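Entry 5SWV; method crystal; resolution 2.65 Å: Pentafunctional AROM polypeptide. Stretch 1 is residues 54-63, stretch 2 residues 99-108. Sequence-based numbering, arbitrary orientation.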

# COMPACT_ATOMS: atom_id res chain seq x y z
N GLY A 54 31.07 10.72 -13.54
CA GLY A 54 30.58 9.38 -13.18
C GLY A 54 29.52 9.32 -12.07
O GLY A 54 29.00 8.25 -11.78
N ILE A 55 29.21 10.46 -11.46
CA ILE A 55 28.33 10.53 -10.29
C ILE A 55 27.06 11.26 -10.66
O ILE A 55 27.11 12.32 -11.29
CB ILE A 55 29.01 11.29 -9.12
CG1 ILE A 55 30.26 10.53 -8.67
CG2 ILE A 55 28.07 11.50 -7.94
CD1 ILE A 55 30.02 9.06 -8.37
N SER A 56 25.92 10.71 -10.24
CA SER A 56 24.64 11.40 -10.38
C SER A 56 24.69 12.75 -9.61
O SER A 56 25.12 12.79 -8.46
CB SER A 56 23.50 10.51 -9.87
OG SER A 56 23.32 9.36 -10.67
N SER A 57 24.29 13.84 -10.24
CA SER A 57 24.27 15.15 -9.57
C SER A 57 23.11 15.24 -8.61
O SER A 57 22.11 14.54 -8.78
CB SER A 57 24.13 16.28 -10.59
OG SER A 57 22.87 16.21 -11.24
N LEU A 58 23.22 16.11 -7.61
CA LEU A 58 22.12 16.35 -6.65
C LEU A 58 20.80 16.70 -7.31
O LEU A 58 19.75 16.20 -6.90
CB LEU A 58 22.48 17.48 -5.68
CG LEU A 58 22.93 17.09 -4.27
CD1 LEU A 58 24.14 16.16 -4.32
CD2 LEU A 58 23.25 18.36 -3.48
N ASP A 59 20.84 17.59 -8.30
CA ASP A 59 19.62 18.01 -8.98
C ASP A 59 18.91 16.82 -9.62
O ASP A 59 17.69 16.66 -9.48
CB ASP A 59 19.93 19.10 -10.03
CG ASP A 59 20.31 20.44 -9.39
OD1 ASP A 59 19.68 20.81 -8.38
OD2 ASP A 59 21.23 21.11 -9.90
N PHE A 60 19.68 15.96 -10.29
CA PHE A 60 19.14 14.78 -10.94
C PHE A 60 18.52 13.78 -9.96
O PHE A 60 17.35 13.38 -10.08
CB PHE A 60 20.24 14.10 -11.76
CG PHE A 60 19.82 12.80 -12.36
CD1 PHE A 60 18.95 12.77 -13.44
CD2 PHE A 60 20.28 11.59 -11.84
CE1 PHE A 60 18.56 11.56 -13.99
CE2 PHE A 60 19.90 10.38 -12.40
CZ PHE A 60 19.03 10.37 -13.48
N VAL A 61 19.31 13.38 -8.98
CA VAL A 61 18.86 12.44 -7.97
C VAL A 61 17.59 12.94 -7.31
O VAL A 61 16.66 12.19 -7.12
CB VAL A 61 19.95 12.15 -6.92
CG1 VAL A 61 19.42 11.23 -5.82
CG2 VAL A 61 21.16 11.51 -7.58
N ALA A 62 17.56 14.23 -6.98
CA ALA A 62 16.37 14.83 -6.40
C ALA A 62 15.16 14.82 -7.34
O ALA A 62 14.05 14.52 -6.90
CB ALA A 62 16.69 16.24 -5.97
N GLU A 63 15.35 15.15 -8.62
CA GLU A 63 14.25 15.09 -9.61
C GLU A 63 13.70 13.67 -9.68
O GLU A 63 12.49 13.48 -9.70
CB GLU A 63 14.69 15.55 -11.00
CG GLU A 63 14.56 17.06 -11.22
CD GLU A 63 15.73 17.70 -11.99
OE1 GLU A 63 15.92 18.94 -11.84
OE2 GLU A 63 16.45 16.98 -12.74
N GLU A 99 27.35 14.07 0.56
CA GLU A 99 26.54 15.13 -0.03
C GLU A 99 25.20 14.60 -0.49
O GLU A 99 24.19 15.23 -0.23
CB GLU A 99 27.25 15.76 -1.22
CG GLU A 99 26.59 17.05 -1.69
CD GLU A 99 27.14 17.57 -3.02
OE1 GLU A 99 27.74 16.78 -3.79
OE2 GLU A 99 26.94 18.79 -3.28
N LEU A 100 25.19 13.45 -1.17
CA LEU A 100 23.94 12.88 -1.67
C LEU A 100 23.02 12.43 -0.54
O LEU A 100 21.81 12.68 -0.59
CB LEU A 100 24.18 11.71 -2.65
CG LEU A 100 24.51 12.11 -4.11
CD1 LEU A 100 25.22 10.99 -4.86
CD2 LEU A 100 23.26 12.54 -4.86
N MET A 101 23.58 11.79 0.47
CA MET A 101 22.77 11.29 1.57
C MET A 101 22.17 12.42 2.40
O MET A 101 21.02 12.35 2.82
CB MET A 101 23.58 10.30 2.44
CG MET A 101 23.85 8.97 1.74
SD MET A 101 24.80 7.78 2.71
CE MET A 101 26.48 8.35 2.52
N LEU A 102 22.95 13.48 2.62
CA LEU A 102 22.44 14.68 3.29
C LEU A 102 21.26 15.29 2.56
O LEU A 102 20.28 15.71 3.18
CB LEU A 102 23.54 15.73 3.39
CG LEU A 102 24.62 15.45 4.43
CD1 LEU A 102 25.76 16.46 4.33
CD2 LEU A 102 24.05 15.42 5.84
N SER A 103 21.37 15.35 1.24
CA SER A 103 20.29 15.86 0.41
C SER A 103 18.99 15.04 0.56
O SER A 103 17.89 15.61 0.63
CB SER A 103 20.74 15.91 -1.04
OG SER A 103 19.62 15.96 -1.89
N ALA A 104 19.15 13.73 0.60
CA ALA A 104 18.04 12.81 0.74
C ALA A 104 17.27 13.00 2.03
O ALA A 104 16.04 12.85 2.07
CB ALA A 104 18.53 11.38 0.66
N MET A 105 17.99 13.32 3.09
CA MET A 105 17.39 13.57 4.39
C MET A 105 16.68 14.93 4.36
O MET A 105 15.59 15.08 4.91
CB MET A 105 18.43 13.46 5.52
CG MET A 105 18.98 12.04 5.62
SD MET A 105 20.36 11.63 6.73
CE MET A 105 21.29 13.15 6.80
N ARG A 106 17.27 15.90 3.66
CA ARG A 106 16.62 17.20 3.49
C ARG A 106 15.27 17.09 2.78
O ARG A 106 14.36 17.82 3.15
CB ARG A 106 17.53 18.22 2.78
CG ARG A 106 18.28 19.14 3.73
CD ARG A 106 19.15 20.14 3.00
NE ARG A 106 20.34 19.50 2.44
CZ ARG A 106 20.75 19.56 1.16
NH1 ARG A 106 20.09 20.25 0.23
NH2 ARG A 106 21.87 18.91 0.81
N TYR A 107 15.11 16.22 1.78
CA TYR A 107 13.77 16.07 1.16
C TYR A 107 12.94 14.88 1.70
O TYR A 107 12.06 14.38 1.02
CB TYR A 107 13.78 16.15 -0.40
CG TYR A 107 14.78 15.31 -1.16
CD1 TYR A 107 14.68 13.90 -1.19
CD2 TYR A 107 15.80 15.91 -1.91
CE1 TYR A 107 15.61 13.13 -1.91
CE2 TYR A 107 16.72 15.13 -2.63
CZ TYR A 107 16.62 13.75 -2.62
OH TYR A 107 17.53 13.00 -3.32
N GLY A 108 13.22 14.47 2.94
CA GLY A 108 12.34 13.56 3.68
C GLY A 108 12.23 12.11 3.21
O GLY A 108 11.13 11.54 3.22

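Helix 58-63 packs against helix 99-106 with their N-to-C directions 40° apart and their axes 10.5 Å from each other at closest approach. No hydrogen bond crosses between the stretches, so side-chain packing carries the contact, which buries 401 Å² in all. The CA atoms come nearest at the first turn of helix 58-63, where Leu-58 CA lies 6.3 Å from Leu-100 CA.

The CA-to-CB bonds of these two leucines point sideways, yet the ends of both side chains come nearer the other stretch. Leu-100 does so in a standard mt conformation (chi1 -82°, chi2 159°): its CD2 meets Val-61 CG2 at 3.6 Å and Leu-58 CD1 at 3.8 Å, while its CD1 reaches Ile-55 CG2 at 4.2 Å. Leu-58 is less regular, with chi1 at -101° between wells and chi2 at 57°; in this pose its CD1 also lies 3.6 Å from Glu-99 CD, against the carboxylate end of an extended side chain.

Farther along, Tyr-107, just past the helix, adopts chi1 p (50°), and its ring reaches back to the first helix. Ala-62 CB approaches Tyr-107 CE2 obliquely at 3.5 Å, and Val-61 CG1, with chi1 t, sits 3.6 Å from Tyr-107 OH.

Ser-57 turns away from the interface; its p rotamer lets OG cap the helix by accepting a weak bond from Phe-60 N (3.3 Å).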